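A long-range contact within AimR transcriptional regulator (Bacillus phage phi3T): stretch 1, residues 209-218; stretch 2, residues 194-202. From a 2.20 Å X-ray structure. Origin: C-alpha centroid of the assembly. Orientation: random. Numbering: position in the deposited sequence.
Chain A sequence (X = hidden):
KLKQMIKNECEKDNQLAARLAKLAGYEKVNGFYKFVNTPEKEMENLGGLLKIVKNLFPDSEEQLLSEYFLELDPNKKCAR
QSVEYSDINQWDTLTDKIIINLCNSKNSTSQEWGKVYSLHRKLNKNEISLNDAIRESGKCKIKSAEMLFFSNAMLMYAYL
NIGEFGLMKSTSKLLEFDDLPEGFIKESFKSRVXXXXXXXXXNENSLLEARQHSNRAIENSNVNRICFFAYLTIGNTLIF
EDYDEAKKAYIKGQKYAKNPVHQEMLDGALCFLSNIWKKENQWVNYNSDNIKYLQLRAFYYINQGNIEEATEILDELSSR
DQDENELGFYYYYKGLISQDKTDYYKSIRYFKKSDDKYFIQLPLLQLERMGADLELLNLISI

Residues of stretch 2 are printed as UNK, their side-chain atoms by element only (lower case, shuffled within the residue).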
# COMPACT_ATOMS: atom_id res chain seq x y z
N GLU A 209 17.28 3.05 -14.00
CA GLU A 209 15.87 3.24 -14.33
C GLU A 209 15.42 4.68 -14.06
O GLU A 209 14.73 5.29 -14.88
CB GLU A 209 15.03 2.25 -13.53
CG GLU A 209 13.62 2.02 -14.01
CD GLU A 209 12.97 0.85 -13.30
OE1 GLU A 209 13.71 0.01 -12.74
OE2 GLU A 209 11.73 0.76 -13.30
N ALA A 210 15.83 5.23 -12.92
CA ALA A 210 15.47 6.61 -12.59
C ALA A 210 16.04 7.59 -13.60
O ALA A 210 15.35 8.52 -14.04
CB ALA A 210 15.95 6.95 -11.18
N ARG A 211 17.31 7.39 -13.98
CA ARG A 211 17.91 8.25 -15.00
C ARG A 211 17.18 8.10 -16.34
O ARG A 211 17.00 9.08 -17.06
CB ARG A 211 19.39 7.92 -15.16
CG ARG A 211 20.21 8.19 -13.91
CD ARG A 211 21.63 7.67 -14.05
NE ARG A 211 22.32 7.63 -12.76
CZ ARG A 211 23.45 6.99 -12.53
NH1 ARG A 211 24.04 6.31 -13.50
NH2 ARG A 211 24.00 7.01 -11.32
N GLN A 212 16.77 6.87 -16.68
CA GLN A 212 16.03 6.65 -17.92
C GLN A 212 14.74 7.46 -17.93
O GLN A 212 14.46 8.19 -18.90
CB GLN A 212 15.72 5.17 -18.09
CG GLN A 212 16.88 4.31 -18.56
CD GLN A 212 16.51 2.84 -18.65
OE1 GLN A 212 15.74 2.33 -17.83
NE2 GLN A 212 17.03 2.16 -19.67
N HIS A 213 13.95 7.35 -16.87
CA HIS A 213 12.68 8.07 -16.81
C HIS A 213 12.91 9.58 -16.80
O HIS A 213 12.17 10.33 -17.45
CB HIS A 213 11.87 7.63 -15.59
CG HIS A 213 11.41 6.21 -15.65
ND1 HIS A 213 10.55 5.74 -16.61
CD2 HIS A 213 11.69 5.15 -14.85
CE1 HIS A 213 10.31 4.46 -16.41
NE2 HIS A 213 11.00 4.07 -15.35
N SER A 214 13.92 10.05 -16.07
CA SER A 214 14.19 11.48 -16.00
C SER A 214 14.58 12.02 -17.37
O SER A 214 14.05 13.04 -17.83
CB SER A 214 15.29 11.77 -14.98
OG SER A 214 14.93 11.35 -13.68
N ASN A 215 15.51 11.34 -18.04
CA ASN A 215 15.94 11.77 -19.37
C ASN A 215 14.79 11.74 -20.36
O ASN A 215 14.67 12.63 -21.21
CB ASN A 215 17.09 10.89 -19.85
CG ASN A 215 18.43 11.30 -19.27
OD1 ASN A 215 18.73 12.49 -19.17
ND2 ASN A 215 19.23 10.32 -18.87
N ARG A 216 13.92 10.73 -20.26
CA ARG A 216 12.77 10.69 -21.16
C ARG A 216 11.82 11.85 -20.90
O ARG A 216 11.29 12.46 -21.85
CB ARG A 216 12.05 9.35 -21.04
CG ARG A 216 11.08 9.11 -22.17
CD ARG A 216 10.66 7.66 -22.30
NE ARG A 216 9.72 7.53 -23.41
CZ ARG A 216 8.40 7.57 -23.29
NH1 ARG A 216 7.63 7.45 -24.36
NH2 ARG A 216 7.85 7.71 -22.09
N ALA A 217 11.61 12.19 -19.63
CA ALA A 217 10.80 13.36 -19.30
C ALA A 217 11.40 14.63 -19.90
O ALA A 217 10.68 15.45 -20.47
CB ALA A 217 10.66 13.50 -17.79
N ILE A 218 12.72 14.79 -19.78
CA ILE A 218 13.38 15.96 -20.37
C ILE A 218 13.21 15.97 -21.89
O ILE A 218 13.04 17.03 -22.50
CB ILE A 218 14.87 15.99 -19.97
CG1 ILE A 218 15.02 16.31 -18.48
CG2 ILE A 218 15.64 17.00 -20.81
CD1 ILE A 218 16.39 15.96 -17.92
N UNK A 194 6.40 9.85 -16.46
CA UNK A 194 7.85 9.68 -16.48
C UNK A 194 8.48 10.18 -15.18
O UNK A 194 9.34 9.51 -14.60
o UNK A 194 8.43 9.60 -18.84
c UNK A 194 8.46 10.41 -17.68
N UNK A 195 8.06 11.35 -14.71
CA UNK A 195 8.63 11.86 -13.47
C UNK A 195 8.24 10.99 -12.27
O UNK A 195 9.09 10.68 -11.42
c UNK A 195 8.22 13.31 -13.24
c UNK A 195 9.06 14.28 -14.04
c UNK A 195 11.35 13.82 -12.19
se UNK A 195 10.93 13.69 -14.10
N UNK A 196 6.97 10.61 -12.22
CA UNK A 196 6.51 9.77 -11.11
C UNK A 196 7.30 8.47 -11.04
O UNK A 196 7.79 8.08 -9.97
c UNK A 196 4.16 10.74 -10.91
c UNK A 196 5.01 9.51 -11.25
c UNK A 196 2.69 10.53 -11.26
c UNK A 196 4.31 11.08 -9.43
N UNK A 197 7.44 7.78 -12.17
CA UNK A 197 8.20 6.54 -12.19
C UNK A 197 9.68 6.78 -11.93
O UNK A 197 10.36 5.90 -11.39
o UNK A 197 7.06 5.07 -16.00
c UNK A 197 8.00 5.81 -13.51
c UNK A 197 6.60 5.26 -13.68
o UNK A 197 5.53 3.74 -15.15
c UNK A 197 6.38 4.64 -15.05
N UNK A 198 10.20 7.95 -12.31
CA UNK A 198 11.59 8.27 -12.00
C UNK A 198 11.82 8.32 -10.50
O UNK A 198 12.80 7.76 -9.99
c UNK A 198 11.99 9.59 -12.65
N UNK A 199 10.92 8.98 -9.77
CA UNK A 199 11.07 9.03 -8.32
C UNK A 199 10.82 7.67 -7.68
O UNK A 199 11.49 7.30 -6.70
n UNK A 199 9.60 12.41 -8.17
c UNK A 199 10.13 10.09 -7.73
o UNK A 199 11.76 11.78 -8.23
c UNK A 199 10.57 11.50 -8.06
N UNK A 200 9.88 6.89 -8.23
CA UNK A 200 9.70 5.51 -7.77
C UNK A 200 11.01 4.74 -7.90
O UNK A 200 11.44 4.06 -6.96
c UNK A 200 8.58 3.32 -8.27
c UNK A 200 6.08 4.83 -9.03
c UNK A 200 8.58 4.82 -8.56
c UNK A 200 7.22 5.43 -8.23
N UNK A 201 11.67 4.85 -9.05
CA UNK A 201 12.89 4.09 -9.29
C UNK A 201 14.01 4.55 -8.38
O UNK A 201 14.77 3.73 -7.85
c UNK A 201 13.30 4.21 -10.76
o UNK A 201 12.27 3.72 -11.61
N UNK A 202 14.15 5.87 -8.19
CA UNK A 202 15.18 6.37 -7.28
C UNK A 202 14.95 5.87 -5.86
O UNK A 202 15.90 5.52 -5.16
c UNK A 202 15.75 8.93 -5.07
c UNK A 202 16.27 8.60 -6.46
c UNK A 202 16.71 9.88 -7.15
c UNK A 202 15.22 7.90 -7.32
O HOH W 1 9.29 7.07 -18.53
O HOH W 2 5.89 8.02 -20.01

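Position 194 carries one carbon and then one oxygen. Its CB points toward stretch 1 and lies 3.8 Å from Ala217 CB, and its oxygen meets a water that also bonds His213 ND1. A two-atom side chain ending in a hydroxyl is Ser194. A second water links Ser194 OG to Arg216 NH2, the bond to the arginine being weak.

Position 195 has an unbranched chain of two carbons, a selenium and a last carbon. Its CA-to-CB bond points away, yet chi1, chi2 and chi3 are all m, and the chain bends back so that the selenium reaches 3.7 Å from Ala217 CB. The selenium settles the name: Met195, present as selenomethionine.

Position 196 holds four carbons forked at the second, points away and touches nothing on stretch 1. That fork marks Leu196.

Position 197 shows three carbons, the third carrying two oxygens. Its CB lies 3.8 Å from the centroid of the His213 ring, almost on the ring normal, a CH-pi contact over one face. A carboxylate on a two-carbon stem is Glu197. Glu197 OE1 comes within 3.3 Å of His213 CE1.

Position 198 has a single carbon, 3.5 Å from His213 CB and 3.6 Å from Ser214 OG. It is Ala198. Here the backbones come close, with the CA atoms of Ala198 and Ala210 4.3 Å apart.

Position 199 carries two carbons, the second bearing one oxygen and one nitrogen, and makes no contact with stretch 1. This amide is Asn199.

Position 200 has four carbons forked at the first, one arm two carbons long, pointing sideways and also out of contact: Ile200.

Position 201 repeats the pattern of one carbon then one oxygen, and it points toward stretch 1. Its CB sits 3.5 Å from Ala210 N, and its oxygen is 3.2 Å from Glu209 CG. This is Ser201, whose OG lies at the edge of the His213 ring, near its plane.

Position 202 has four carbons forked at the second, and its CB packs 4.0 Å from Ala210 CB; it is Leu202.

The rule is small residues where two helices run close. The axes cross at 162° between their N-to-C directions, nearly antiparallel, and approach to 7.7 Å, with Ala210 against Ala198 at the nearest CA pair. His213 is the knob, seated among Ser194, Glu197, Ala198 and Ser201. No direct hydrogen bond crosses the contact; packing joins the helices, and two waters supply polar links through Ser194.

Stretch 2, residues 194-202: SMLEANISL
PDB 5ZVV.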